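Local coordinates for protein Na-K-Cl cotransporter (Methanosarcina acetivorans, PDB 3G40) that probably carries chloride together with monoatomic cations across the membrane, the piece described here being its C-terminal cytoplasmic domain, at residues A[110-115]-A[140-145]; A[116-121]-A[260-265]; A[175-180]-A[275-280]; A[194-199]-A[222-227]; A[214-219]-A[227-232]. All coordinates share one frame; numbering follows the deposited sequence.

Contact 1 of 5, residues A[110-115]-A[140-145]; sequences PSILFL and GVLLFS
Gly-140 meets the neighbouring strand through its backbone: its O accepts from Leu-113 N at 2.8 Å, the donor tilted 29° from the carbonyl plane, while Gly-140 N reaches Ser-111 O only in a weak bond of 3.5 Å. Val-141 shares a sheet face with Leu-113 and Leu-115, its CG2 lying 4.3 Å from Leu-113 CB and its CG1 near Leu-115 CD1. Helix 124-136 packs on this face through Ile-130, Ile-131 and Ala-134. Leu-142 turns to the other face, and its backbone bonds in both directions: N donates to Leu-113 O, and O takes Leu-115 N at 2.8 Å in an almost straight bond (178° at the hydrogen). Its CG stands anti to the carbonyl carbon (chi1 -69°), which sets it 3.7 Å from Ile-112 CG2, while Leu-142 CB lies 4.0 Å from Phe-114 CD1. Back on the first face, Leu-143 CD1 touches Leu-115 CB at 3.9 Å. Phe-144 N closes the ladder on Leu-115 O, and its side chain lies beside that of Phe-114, pointing the same way, with Phe-144 CB 3.7 Å from Phe-114 CZ. The Phe-144 ring meets that of Phe-39 in helix 30-44, which the Phe-114 side chain also touches. An alanine in place of Phe-114 would probably open a gap between Leu-142, Phe-144 and helix 30-44, leaving the Phe-144 ring less well supported. Four in-register parallel bridges, with the connecting helix 124-136 laid on the face of Leu-113, Val-141 and Leu-115, are the evidence for a beta-alpha-beta crossover in the middle of an alpha/beta sheet.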
# COMPACT_ATOMS: atom_id res chain seq x y z
N PRO A 110 12.93 22.35 12.24
CA PRO A 110 11.88 21.75 13.06
C PRO A 110 11.65 20.28 12.72
O PRO A 110 11.61 19.91 11.55
CB PRO A 110 10.66 22.59 12.69
CG PRO A 110 11.22 23.95 12.45
CD PRO A 110 12.66 23.78 11.98
N SER A 111 11.54 19.46 13.76
CA SER A 111 11.35 18.03 13.58
C SER A 111 9.92 17.65 13.92
O SER A 111 9.27 18.34 14.70
CB SER A 111 12.33 17.25 14.46
OG SER A 111 13.63 17.30 13.90
N ILE A 112 9.45 16.55 13.34
CA ILE A 112 8.14 15.96 13.63
C ILE A 112 8.33 14.47 13.92
O ILE A 112 8.97 13.77 13.15
CB ILE A 112 7.23 16.07 12.41
CG1 ILE A 112 7.01 17.54 12.03
CG2 ILE A 112 5.89 15.34 12.64
CD1 ILE A 112 6.43 17.73 10.64
N LEU A 113 7.78 14.00 15.03
CA LEU A 113 7.84 12.58 15.37
C LEU A 113 6.74 11.79 14.66
O LEU A 113 5.56 12.08 14.82
CB LEU A 113 7.68 12.41 16.88
CG LEU A 113 7.72 10.96 17.39
CD1 LEU A 113 9.07 10.31 17.05
CD2 LEU A 113 7.47 10.93 18.87
N PHE A 114 7.14 10.78 13.88
CA PHE A 114 6.19 9.94 13.15
C PHE A 114 6.00 8.59 13.83
O PHE A 114 6.92 7.78 13.90
CB PHE A 114 6.66 9.74 11.71
CG PHE A 114 5.65 9.05 10.83
CD1 PHE A 114 4.81 9.79 10.01
CD2 PHE A 114 5.54 7.67 10.83
CE1 PHE A 114 3.87 9.16 9.19
CE2 PHE A 114 4.59 7.03 10.01
CZ PHE A 114 3.76 7.79 9.19
N LEU A 115 4.78 8.35 14.32
CA LEU A 115 4.46 7.12 15.03
C LEU A 115 3.35 6.36 14.35
O LEU A 115 2.41 6.94 13.81
CB LEU A 115 4.01 7.43 16.46
CG LEU A 115 4.95 8.22 17.36
CD1 LEU A 115 4.25 8.58 18.64
CD2 LEU A 115 6.21 7.41 17.64
N GLY A 140 6.41 18.41 16.69
CA GLY A 140 5.08 17.99 16.31
C GLY A 140 5.03 16.48 16.31
O GLY A 140 6.07 15.81 16.34
N VAL A 141 3.82 15.92 16.30
CA VAL A 141 3.65 14.48 16.25
C VAL A 141 2.65 14.11 15.15
O VAL A 141 1.58 14.74 15.03
CB VAL A 141 3.17 13.90 17.60
CG1 VAL A 141 2.93 12.40 17.49
CG2 VAL A 141 4.19 14.20 18.70
N LEU A 142 3.00 13.11 14.34
CA LEU A 142 2.07 12.51 13.40
C LEU A 142 1.82 11.09 13.85
O LEU A 142 2.75 10.30 14.00
CB LEU A 142 2.64 12.51 11.98
CG LEU A 142 2.76 13.87 11.29
CD1 LEU A 142 3.45 13.72 9.94
CD2 LEU A 142 1.36 14.52 11.11
N LEU A 143 0.56 10.75 14.11
CA LEU A 143 0.22 9.40 14.51
C LEU A 143 -0.61 8.74 13.41
O LEU A 143 -1.71 9.18 13.08
CB LEU A 143 -0.52 9.41 15.85
CG LEU A 143 -1.03 8.08 16.39
CD1 LEU A 143 0.12 7.16 16.86
CD2 LEU A 143 -2.03 8.33 17.51
N PHE A 144 -0.05 7.69 12.81
CA PHE A 144 -0.62 7.10 11.61
C PHE A 144 -1.38 5.81 11.90
O PHE A 144 -0.84 4.86 12.46
CB PHE A 144 0.49 6.90 10.59
CG PHE A 144 0.05 6.29 9.29
CD1 PHE A 144 -1.13 6.70 8.66
CD2 PHE A 144 0.84 5.33 8.67
CE1 PHE A 144 -1.52 6.14 7.45
CE2 PHE A 144 0.47 4.77 7.46
CZ PHE A 144 -0.72 5.17 6.85
N SER A 145 -2.65 5.77 11.51
CA SER A 145 -3.46 4.58 11.74
C SER A 145 -3.87 4.02 10.38
O SER A 145 -4.89 4.40 9.81
CB SER A 145 -4.67 4.92 12.61
OG SER A 145 -5.43 3.76 12.91

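Contact 2 of 5, residues A[116-121]-A[260-265]; sequences RLPENR and LARHLM
Glu-119 and Arg-262 have the nearest CA atoms, 7.8 Å apart, and no backbone hydrogen bond joins the loop to the helix. The gap is bridged by the side chain of Arg-262, extended from CG to NE (chi3 -178°). Its guanidinium grips Pro-118 O side-on with two nitrogens: NE donates at 2.9 Å and NH2 donates to the same Pro-118 O at 3.1 Å. That oxygen sits just 11° out of the guanidinium plane, so the grip is an edge interaction. Both faces are occupied as well. Leu-117 CD1 lies over one, toward the rim and 3.9 Å from NH2 of Arg-262, and Arg-121 CG lies over the centre of the opposite one, 3.9 Å from Arg-262 CZ. Residues 117-121 lie in the loop between strand 112-116 and helix 124-136 in an alpha/beta fold, and helix 258-268 runs on to strand 271-276, so this contact joins elements far apart in sequence. The other methyl of Leu-117, CD2, packs 3.7 Å from Ala-261 CB and also touches the aliphatic CG of Arg-262. The two guanidinium planes are turned 69° apart, with Arg-121 NE 4.6 Å from Arg-262 NH1. Asp-259 would be expected to ease this like-charge approach, since its OD1 pairs with Arg-262 NH1 and its OD2 with Arg-121 NH2. Asp-124 OD1 forms a further salt bridge to Arg-262 NH2.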
# COMPACT_ATOMS: atom_id res chain seq x y z
N ARG A 116 3.46 5.04 14.40
CA ARG A 116 2.42 4.17 13.91
C ARG A 116 1.52 3.80 15.09
O ARG A 116 2.00 3.54 16.20
CB ARG A 116 3.05 2.92 13.28
CG ARG A 116 2.08 1.89 12.74
CD ARG A 116 2.81 0.63 12.30
NE ARG A 116 1.95 -0.54 12.40
CZ ARG A 116 1.97 -1.39 13.43
NH1 ARG A 116 2.82 -1.20 14.42
NH2 ARG A 116 1.14 -2.43 13.45
N LEU A 117 0.21 3.81 14.86
CA LEU A 117 -0.74 3.38 15.88
C LEU A 117 -1.02 1.89 15.65
O LEU A 117 -1.69 1.52 14.69
CB LEU A 117 -2.04 4.19 15.77
CG LEU A 117 -3.13 3.98 16.83
CD1 LEU A 117 -2.63 4.28 18.24
CD2 LEU A 117 -4.36 4.82 16.51
N PRO A 118 -0.50 1.03 16.52
CA PRO A 118 -0.67 -0.41 16.32
C PRO A 118 -2.10 -0.86 16.61
O PRO A 118 -2.84 -0.14 17.29
CB PRO A 118 0.29 -1.03 17.35
CG PRO A 118 1.18 0.09 17.81
CD PRO A 118 0.37 1.34 17.67
N GLU A 119 -2.48 -2.03 16.10
CA GLU A 119 -3.77 -2.63 16.43
C GLU A 119 -3.79 -3.09 17.90
O GLU A 119 -4.78 -2.91 18.59
CB GLU A 119 -4.09 -3.79 15.49
CG GLU A 119 -4.27 -3.39 14.03
CD GLU A 119 -5.03 -4.43 13.22
OE1 GLU A 119 -4.44 -4.99 12.27
OE2 GLU A 119 -6.21 -4.70 13.54
N ASN A 120 -2.69 -3.68 18.36
CA ASN A 120 -2.62 -4.11 19.76
C ASN A 120 -2.36 -2.94 20.72
O ASN A 120 -1.53 -2.07 20.45
CB ASN A 120 -1.58 -5.23 19.96
CG ASN A 120 -0.17 -4.70 20.16
OD1 ASN A 120 0.29 -3.82 19.43
ND2 ASN A 120 0.53 -5.25 21.14
N ARG A 121 -3.09 -2.94 21.83
CA ARG A 121 -3.07 -1.81 22.76
C ARG A 121 -1.93 -1.90 23.79
O ARG A 121 -1.81 -1.03 24.65
CB ARG A 121 -4.43 -1.71 23.45
CG ARG A 121 -5.58 -1.61 22.45
CD ARG A 121 -6.93 -1.93 23.06
NE ARG A 121 -7.42 -0.86 23.93
CZ ARG A 121 -7.64 -1.00 25.23
NH1 ARG A 121 -7.42 -2.16 25.83
NH2 ARG A 121 -8.09 0.03 25.94
N LEU A 260 -10.09 6.09 20.73
CA LEU A 260 -10.93 6.94 19.91
C LEU A 260 -10.32 7.02 18.51
O LEU A 260 -11.04 6.95 17.51
CB LEU A 260 -11.02 8.33 20.55
CG LEU A 260 -12.34 9.08 20.37
CD1 LEU A 260 -12.42 10.24 21.36
CD2 LEU A 260 -12.49 9.57 18.95
N ALA A 261 -9.00 7.16 18.44
CA ALA A 261 -8.31 7.20 17.16
C ALA A 261 -8.55 5.91 16.38
O ALA A 261 -8.86 5.96 15.19
CB ALA A 261 -6.80 7.44 17.36
N ARG A 262 -8.43 4.77 17.06
CA ARG A 262 -8.62 3.48 16.41
C ARG A 262 -10.05 3.36 15.92
O ARG A 262 -10.30 2.87 14.81
CB ARG A 262 -8.31 2.33 17.37
CG ARG A 262 -6.83 2.13 17.65
CD ARG A 262 -6.61 0.88 18.49
NE ARG A 262 -5.20 0.69 18.82
CZ ARG A 262 -4.62 1.17 19.92
NH1 ARG A 262 -5.33 1.86 20.80
NH2 ARG A 262 -3.33 0.95 20.13
N HIS A 263 -11.00 3.80 16.74
CA HIS A 263 -12.41 3.73 16.39
C HIS A 263 -12.74 4.55 15.15
O HIS A 263 -13.56 4.14 14.33
CB HIS A 263 -13.28 4.20 17.57
CG HIS A 263 -14.74 4.26 17.24
ND1 HIS A 263 -15.51 3.14 17.04
CD2 HIS A 263 -15.57 5.32 17.09
CE1 HIS A 263 -16.75 3.50 16.77
NE2 HIS A 263 -16.81 4.82 16.79
N LEU A 264 -12.11 5.71 15.01
CA LEU A 264 -12.36 6.55 13.84
C LEU A 264 -11.91 5.83 12.57
O LEU A 264 -12.61 5.86 11.55
CB LEU A 264 -11.68 7.91 13.99
CG LEU A 264 -12.42 8.93 14.87
CD1 LEU A 264 -11.53 10.13 15.24
CD2 LEU A 264 -13.73 9.40 14.23
N MET A 265 -10.76 5.16 12.64
CA MET A 265 -10.24 4.49 11.47
C MET A 265 -11.15 3.32 11.07
O MET A 265 -11.42 3.11 9.89
CB MET A 265 -8.80 4.02 11.69
CG MET A 265 -8.26 3.22 10.52
SD MET A 265 -8.41 1.45 10.81
CE MET A 265 -7.08 1.25 11.99

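Contact 3 of 5, residues A[175-180]-A[275-280]; sequences LGNMDL and ALDSGE
Asp-277 and the start of helix 179-192 form the tight part of this contact, together with OD1 of Asn-177. OD2 of Asp-277 takes Asp-179 N at 2.9 Å on its syn lone pair, and OD1 takes Leu-180 N at 2.8 Å, also on the syn side but 33° out of the carboxylate plane. The backbone answers in the other direction: Asp-277 N donates to Asn-177 OD1 at 2.8 Å, nearly straight at 173°. One carboxylate thus holds the first two N-H groups of a helix, a helix N-terminus bound by a side chain from the loop after strand 271-276 of the same domain. Replacing Asp-277 by an alanine would remove both oxygens and would probably leave Asp-179 N and Leu-180 N without these acceptors, freeing the helix start to shift. The packing is also electrostatically close, with Asp-179 OD2 3.1 Å from Asp-277 OD2 and Gly-176 O 2.8 Å from that same Asp-277 OD2; such acceptor crowding may raise the pKa of a carboxylate here, offset in part by the helix end. Asp-179 OD1 has its own donor in Ala-283 N. Underneath, Leu-180 CD1 packs 4.0 Å from Ala-275 CB, next to Leu-142 of strand 140-145. The loose side is at Gly-176, exposed and barely covered, and at the outer amide nitrogen of Asn-177, whose ND2 lies 3.7 Å from Leu-276 CD1 and is bonded to Leu-252 O.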
# COMPACT_ATOMS: atom_id res chain seq x y z
N LEU A 175 -4.06 29.44 14.65
CA LEU A 175 -5.07 28.45 14.31
C LEU A 175 -5.27 27.48 15.47
O LEU A 175 -6.23 26.73 15.49
CB LEU A 175 -4.67 27.68 13.05
CG LEU A 175 -4.69 28.49 11.75
CD1 LEU A 175 -4.19 27.64 10.61
CD2 LEU A 175 -6.09 29.00 11.47
N GLY A 176 -4.34 27.51 16.42
CA GLY A 176 -4.36 26.56 17.51
C GLY A 176 -3.85 25.22 17.01
O GLY A 176 -3.06 25.17 16.08
N ASN A 177 -4.33 24.13 17.60
CA ASN A 177 -3.78 22.81 17.28
C ASN A 177 -4.28 22.24 15.95
O ASN A 177 -4.98 21.22 15.93
CB ASN A 177 -4.06 21.83 18.42
CG ASN A 177 -3.36 20.49 18.23
OD1 ASN A 177 -2.30 20.42 17.60
ND2 ASN A 177 -3.95 19.43 18.76
N MET A 178 -3.92 22.88 14.84
CA MET A 178 -4.30 22.37 13.53
C MET A 178 -3.33 22.77 12.42
O MET A 178 -3.58 22.49 11.24
CB MET A 178 -5.74 22.83 13.16
CG MET A 178 -5.84 24.31 12.80
SD MET A 178 -7.40 24.74 11.97
CE MET A 178 -8.58 24.25 13.22
N ASP A 179 -2.23 23.41 12.79
CA ASP A 179 -1.27 23.85 11.77
C ASP A 179 -0.63 22.68 11.02
O ASP A 179 -0.55 22.70 9.78
CB ASP A 179 -0.19 24.73 12.38
CG ASP A 179 -0.73 26.05 12.88
OD1 ASP A 179 -0.59 27.05 12.16
OD2 ASP A 179 -1.29 26.07 13.98
N LEU A 180 -0.18 21.68 11.77
CA LEU A 180 0.48 20.51 11.18
C LEU A 180 -0.55 19.75 10.33
O LEU A 180 -0.24 19.30 9.22
CB LEU A 180 1.04 19.59 12.28
CG LEU A 180 2.36 18.84 12.09
CD1 LEU A 180 2.36 17.55 12.93
CD2 LEU A 180 2.68 18.55 10.63
N ALA A 275 -2.60 14.62 13.83
CA ALA A 275 -1.50 15.56 13.88
C ALA A 275 -1.56 16.50 15.09
O ALA A 275 -2.52 17.25 15.26
CB ALA A 275 -1.44 16.35 12.59
N LEU A 276 -0.51 16.45 15.92
CA LEU A 276 -0.38 17.34 17.07
C LEU A 276 0.69 18.37 16.76
O LEU A 276 1.81 18.01 16.40
CB LEU A 276 -0.02 16.56 18.33
CG LEU A 276 0.39 17.32 19.59
CD1 LEU A 276 -0.74 18.18 20.14
CD2 LEU A 276 0.88 16.34 20.64
N ASP A 277 0.35 19.65 16.90
CA ASP A 277 1.28 20.74 16.65
C ASP A 277 2.39 20.82 17.70
O ASP A 277 2.20 20.41 18.84
CB ASP A 277 0.54 22.08 16.69
CG ASP A 277 -0.33 22.31 15.48
OD1 ASP A 277 -0.37 21.44 14.58
OD2 ASP A 277 -0.97 23.37 15.44
N SER A 278 3.52 21.38 17.31
CA SER A 278 4.57 21.68 18.28
C SER A 278 4.15 22.95 19.00
O SER A 278 4.53 23.20 20.14
CB SER A 278 5.90 21.92 17.58
OG SER A 278 5.83 23.05 16.73
N GLY A 279 3.36 23.76 18.30
CA GLY A 279 2.95 25.06 18.82
C GLY A 279 3.76 26.16 18.16
O GLY A 279 3.45 27.35 18.31
N GLU A 280 4.80 25.77 17.43
CA GLU A 280 5.67 26.73 16.77
C GLU A 280 5.35 26.90 15.29
O GLU A 280 5.84 27.83 14.65
CB GLU A 280 7.14 26.32 16.97
CG GLU A 280 7.54 26.26 18.44
CD GLU A 280 9.00 25.89 18.64
OE1 GLU A 280 9.63 25.37 17.68
OE2 GLU A 280 9.52 26.11 19.75

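Contact 4 of 5, residues A[194-199]-A[222-227]; sequences ASLSFM and ARIPNV
Phe-198 presents one ring face to Val-227, whose CG1 stands 3.6 Å from the ring centroid and only 4° off the ring normal, a CH-pi contact over the centre. At the ring edge, near its plane, comes Ile-224, its CD1 lying 4.4 Å from Phe-198 CZ. Val-227 CG1 is anti to the backbone N (chi1 178°), and this branch is the one that reaches the ring, while CG2 faces Leu-196. The Phe-198 ring also touches Leu-215, Leu-218 and Ala-219 of helix 205-222, so it lies between the strand and the helix. Leu-196 adds a second patch of aliphatic packing: its CD2 is 4.1 Å from Ile-224 CG2, with helix 179-192 alongside at Ala-185 and Lys-189. Between the backbones there is no direct hydrogen bond; instead Val-227 CA approaches Leu-196 O at 3.4 Å in a CA-H...O contact, with 151° at the hydrogen. Two waters fill the polar role. One accepts from Leu-196 N at 2.9 Å and donates to Asn-226 O at 2.7 Å; the other donates to Leu-196 O at 2.9 Å and to Asn-226 O at 3.2 Å. Helix 205-222 ends just before, in a Schellman motif with Arg-223 as its C-prime residue, and the segment then turns back to the sheet. The chemistry implies a divided junction: apolar groups seal the side facing the helices, while two waters bridge Asn-226 O to the Leu-196 backbone, just before the direct pairing of Leu-196 with Lys-228.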
# COMPACT_ATOMS: atom_id res chain seq x y z
N ALA A 194 -4.44 14.58 -5.28
CA ALA A 194 -5.74 14.14 -4.78
C ALA A 194 -6.69 15.33 -4.61
O ALA A 194 -6.26 16.48 -4.61
CB ALA A 194 -5.54 13.42 -3.42
N SER A 195 -7.98 15.04 -4.45
CA SER A 195 -8.95 16.08 -4.09
C SER A 195 -9.00 16.25 -2.58
O SER A 195 -8.96 15.27 -1.83
CB SER A 195 -10.34 15.72 -4.61
OG SER A 195 -10.30 15.63 -6.02
N LEU A 196 -9.09 17.49 -2.12
CA LEU A 196 -9.08 17.80 -0.70
C LEU A 196 -10.41 18.40 -0.26
O LEU A 196 -10.93 19.30 -0.93
CB LEU A 196 -7.96 18.80 -0.39
CG LEU A 196 -7.83 19.30 1.05
CD1 LEU A 196 -7.67 18.14 2.04
CD2 LEU A 196 -6.63 20.26 1.17
N SER A 197 -10.95 17.91 0.86
CA SER A 197 -12.15 18.52 1.46
C SER A 197 -11.86 18.93 2.89
O SER A 197 -11.12 18.25 3.60
CB SER A 197 -13.36 17.57 1.47
OG SER A 197 -13.73 17.14 0.19
N PHE A 198 -12.45 20.05 3.31
CA PHE A 198 -12.42 20.46 4.70
C PHE A 198 -13.75 20.04 5.32
O PHE A 198 -14.82 20.39 4.81
CB PHE A 198 -12.30 21.98 4.84
CG PHE A 198 -10.98 22.55 4.42
CD1 PHE A 198 -10.83 23.92 4.28
CD2 PHE A 198 -9.88 21.73 4.18
CE1 PHE A 198 -9.62 24.47 3.91
CE2 PHE A 198 -8.66 22.27 3.80
CZ PHE A 198 -8.53 23.63 3.67
N MET A 199 -13.68 19.31 6.43
CA MET A 199 -14.85 18.81 7.14
C MET A 199 -14.92 19.41 8.54
O MET A 199 -13.91 19.48 9.26
CB MET A 199 -14.77 17.28 7.26
CG MET A 199 -14.43 16.56 5.95
SD MET A 199 -15.82 16.49 4.82
CE MET A 199 -17.10 15.99 5.95
N ALA A 222 -4.90 30.27 2.41
CA ALA A 222 -3.87 29.26 2.22
C ALA A 222 -3.63 29.03 0.73
O ALA A 222 -2.72 28.30 0.34
CB ALA A 222 -4.27 27.96 2.91
N ARG A 223 -4.47 29.65 -0.09
CA ARG A 223 -4.34 29.57 -1.54
C ARG A 223 -4.38 28.13 -2.04
O ARG A 223 -3.64 27.76 -2.95
CB ARG A 223 -3.04 30.25 -1.99
CG ARG A 223 -2.99 30.55 -3.47
CD ARG A 223 -3.73 31.83 -3.80
NE ARG A 223 -2.87 32.99 -3.63
CZ ARG A 223 -2.14 33.52 -4.60
NH1 ARG A 223 -1.37 34.58 -4.36
NH2 ARG A 223 -2.18 33.00 -5.82
N ILE A 224 -5.24 27.32 -1.42
CA ILE A 224 -5.45 25.95 -1.88
C ILE A 224 -6.71 25.97 -2.73
O ILE A 224 -7.79 26.31 -2.24
CB ILE A 224 -5.62 24.96 -0.68
CG1 ILE A 224 -4.45 25.07 0.29
CG2 ILE A 224 -5.75 23.54 -1.18
CD1 ILE A 224 -4.70 24.42 1.65
N PRO A 225 -6.59 25.63 -4.03
CA PRO A 225 -7.71 25.65 -4.97
C PRO A 225 -8.53 24.36 -4.93
O PRO A 225 -8.02 23.32 -4.52
CB PRO A 225 -7.02 25.77 -6.34
CG PRO A 225 -5.53 25.70 -6.08
CD PRO A 225 -5.34 25.19 -4.68
N ASN A 226 -9.79 24.46 -5.36
CA ASN A 226 -10.66 23.31 -5.53
C ASN A 226 -10.91 22.52 -4.24
O ASN A 226 -11.12 21.31 -4.28
CB ASN A 226 -10.10 22.38 -6.61
CG ASN A 226 -9.85 23.10 -7.92
OD1 ASN A 226 -10.73 23.78 -8.44
ND2 ASN A 226 -8.64 22.95 -8.46
N VAL A 227 -10.91 23.21 -3.11
CA VAL A 227 -11.24 22.59 -1.83
C VAL A 227 -12.76 22.60 -1.60
O VAL A 227 -13.42 23.63 -1.75
CB VAL A 227 -10.51 23.31 -0.67
CG1 VAL A 227 -10.88 22.70 0.67
CG2 VAL A 227 -9.00 23.24 -0.90
O HOH W 1 -9.06 19.61 -4.15
O HOH W 2 -12.40 18.55 -3.32

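Contact 5 of 5, residues A[214-219]-A[227-232]; sequences FLQSLA and VKMQVL
Met-229 is bent at its second torsion (chi2 -57°), which places SD against the helix, and then runs on extended (chi3 178°), carrying CE across to Ala-219. The sulfur rests 3.7 Å from Leu-215 CB. Its methyl goes deeper: Met-229 CE is 3.4 Å from Leu-215 O and 3.5 Å from Ala-219 CB, the latter tighter than usual van der Waals contact, so the alanine methyl leaves little room to spare. Gln-216, bent at chi2, crosses the thioether chain obliquely, with its CD 4.0 Å from Met-229 CG and its OE1 near CE; on this exposed flank a polar side chain lies against an apolar one. Two lighter contacts extend the interface along the strand. Ala-219 CB lies 4.3 Å from Val-227 CB at one end, and Leu-215 CD1 comes 4.5 Å from Val-231 CG2 at the other. No hydrogen bond joins the segments. Their axes approach to 9.0 Å and run nearly antiparallel at 156°, as expected for a helix returning across a sheet. Strand 195-201, helix 205-222 and strand 228-232 make up this beta-alpha-beta unit, whose last strand is outermost in the sheet of this chain.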
# COMPACT_ATOMS: atom_id res chain seq x y z
N PHE A 214 -15.46 30.38 7.84
CA PHE A 214 -14.10 30.11 8.28
C PHE A 214 -13.37 29.19 7.30
O PHE A 214 -12.25 29.49 6.90
CB PHE A 214 -14.11 29.52 9.69
CG PHE A 214 -12.77 29.05 10.16
CD1 PHE A 214 -11.86 29.93 10.71
CD2 PHE A 214 -12.43 27.71 10.04
CE1 PHE A 214 -10.61 29.49 11.14
CE2 PHE A 214 -11.17 27.26 10.48
CZ PHE A 214 -10.28 28.16 11.03
N LEU A 215 -14.01 28.09 6.90
CA LEU A 215 -13.41 27.15 5.95
C LEU A 215 -13.11 27.78 4.59
O LEU A 215 -12.05 27.55 4.00
CB LEU A 215 -14.28 25.91 5.78
CG LEU A 215 -14.52 25.11 7.06
CD1 LEU A 215 -15.26 23.81 6.75
CD2 LEU A 215 -13.22 24.84 7.80
N GLN A 216 -14.05 28.58 4.07
CA GLN A 216 -13.81 29.28 2.81
C GLN A 216 -12.63 30.25 2.96
O GLN A 216 -11.83 30.42 2.04
CB GLN A 216 -15.07 30.02 2.34
CG GLN A 216 -16.24 29.12 1.92
CD GLN A 216 -16.06 28.47 0.56
OE1 GLN A 216 -14.95 28.39 0.03
NE2 GLN A 216 -17.16 27.98 -0.02
N SER A 217 -12.54 30.90 4.11
CA SER A 217 -11.46 31.86 4.34
C SER A 217 -10.10 31.18 4.44
O SER A 217 -9.10 31.69 3.93
CB SER A 217 -11.71 32.68 5.61
OG SER A 217 -12.87 33.48 5.42
N LEU A 218 -10.09 30.04 5.12
CA LEU A 218 -8.87 29.24 5.27
C LEU A 218 -8.36 28.81 3.91
O LEU A 218 -7.18 28.98 3.61
CB LEU A 218 -9.16 28.01 6.14
CG LEU A 218 -8.00 27.15 6.60
CD1 LEU A 218 -7.12 27.96 7.53
CD2 LEU A 218 -8.54 25.91 7.30
N ALA A 219 -9.24 28.27 3.07
CA ALA A 219 -8.85 27.86 1.73
C ALA A 219 -8.34 29.04 0.91
O ALA A 219 -7.34 28.94 0.20
CB ALA A 219 -9.99 27.19 1.01
N VAL A 227 -10.91 23.21 -3.11
CA VAL A 227 -11.24 22.59 -1.83
C VAL A 227 -12.76 22.60 -1.60
O VAL A 227 -13.42 23.63 -1.75
CB VAL A 227 -10.51 23.31 -0.67
CG1 VAL A 227 -10.88 22.70 0.67
CG2 VAL A 227 -9.00 23.24 -0.90
N LYS A 228 -13.32 21.44 -1.25
CA LYS A 228 -14.75 21.34 -0.97
C LYS A 228 -14.99 21.40 0.54
O LYS A 228 -14.24 20.79 1.30
CB LYS A 228 -15.33 20.04 -1.53
CG LYS A 228 -15.30 19.96 -3.04
CD LYS A 228 -16.01 18.70 -3.54
CE LYS A 228 -16.02 18.63 -5.07
NZ LYS A 228 -16.52 17.32 -5.57
N MET A 229 -16.01 22.13 0.95
CA MET A 229 -16.31 22.33 2.37
C MET A 229 -17.57 21.58 2.76
O MET A 229 -18.58 21.63 2.05
CB MET A 229 -16.53 23.82 2.66
CG MET A 229 -15.55 24.75 1.98
SD MET A 229 -13.86 24.30 2.43
CE MET A 229 -12.98 25.50 1.43
N GLN A 230 -17.52 20.87 3.88
CA GLN A 230 -18.72 20.29 4.47
C GLN A 230 -18.83 20.69 5.93
O GLN A 230 -17.90 20.49 6.70
CB GLN A 230 -18.70 18.77 4.39
CG GLN A 230 -19.01 18.21 3.02
CD GLN A 230 -19.24 16.70 3.04
OE1 GLN A 230 -19.89 16.17 3.95
NE2 GLN A 230 -18.70 16.01 2.04
N VAL A 231 -19.96 21.26 6.31
CA VAL A 231 -20.24 21.50 7.71
C VAL A 231 -21.32 20.51 8.12
O VAL A 231 -22.46 20.60 7.64
CB VAL A 231 -20.71 22.95 7.97
CG1 VAL A 231 -21.03 23.14 9.44
CG2 VAL A 231 -19.64 23.95 7.53
N LEU A 232 -20.97 19.56 8.98
CA LEU A 232 -21.85 18.46 9.35
C LEU A 232 -22.71 18.77 10.57
O LEU A 232 -22.37 19.63 11.40
CB LEU A 232 -21.04 17.18 9.61
CG LEU A 232 -20.23 16.64 8.44
CD1 LEU A 232 -19.45 15.40 8.85
CD2 LEU A 232 -21.13 16.35 7.24

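How the contacts relate
Contacts 1 and 3 are the buried pair, meeting where strand 140-145 lies next to strand 271-276 and Val-141 O faces Leu-276 N at 2.8 Å. Both sit in the core, yet contact 1 is a backbone ladder with apolar side chains and contact 3 turns on a buried carboxylate. Contact 2 is only partly buried; it touches contact 1 at the end of the strands and turns on an arginine gripping a backbone carbonyl, its charge met by aspartates outside the two segments. Contacts 4 and 5 lie toward the far edge of the sheet, centres about 8 Å apart, share Val-227 and hold the same beta-alpha-beta unit by apolar packing, with two bridging waters in contact 4. Leu-175 links contact 3 to helix 214-219.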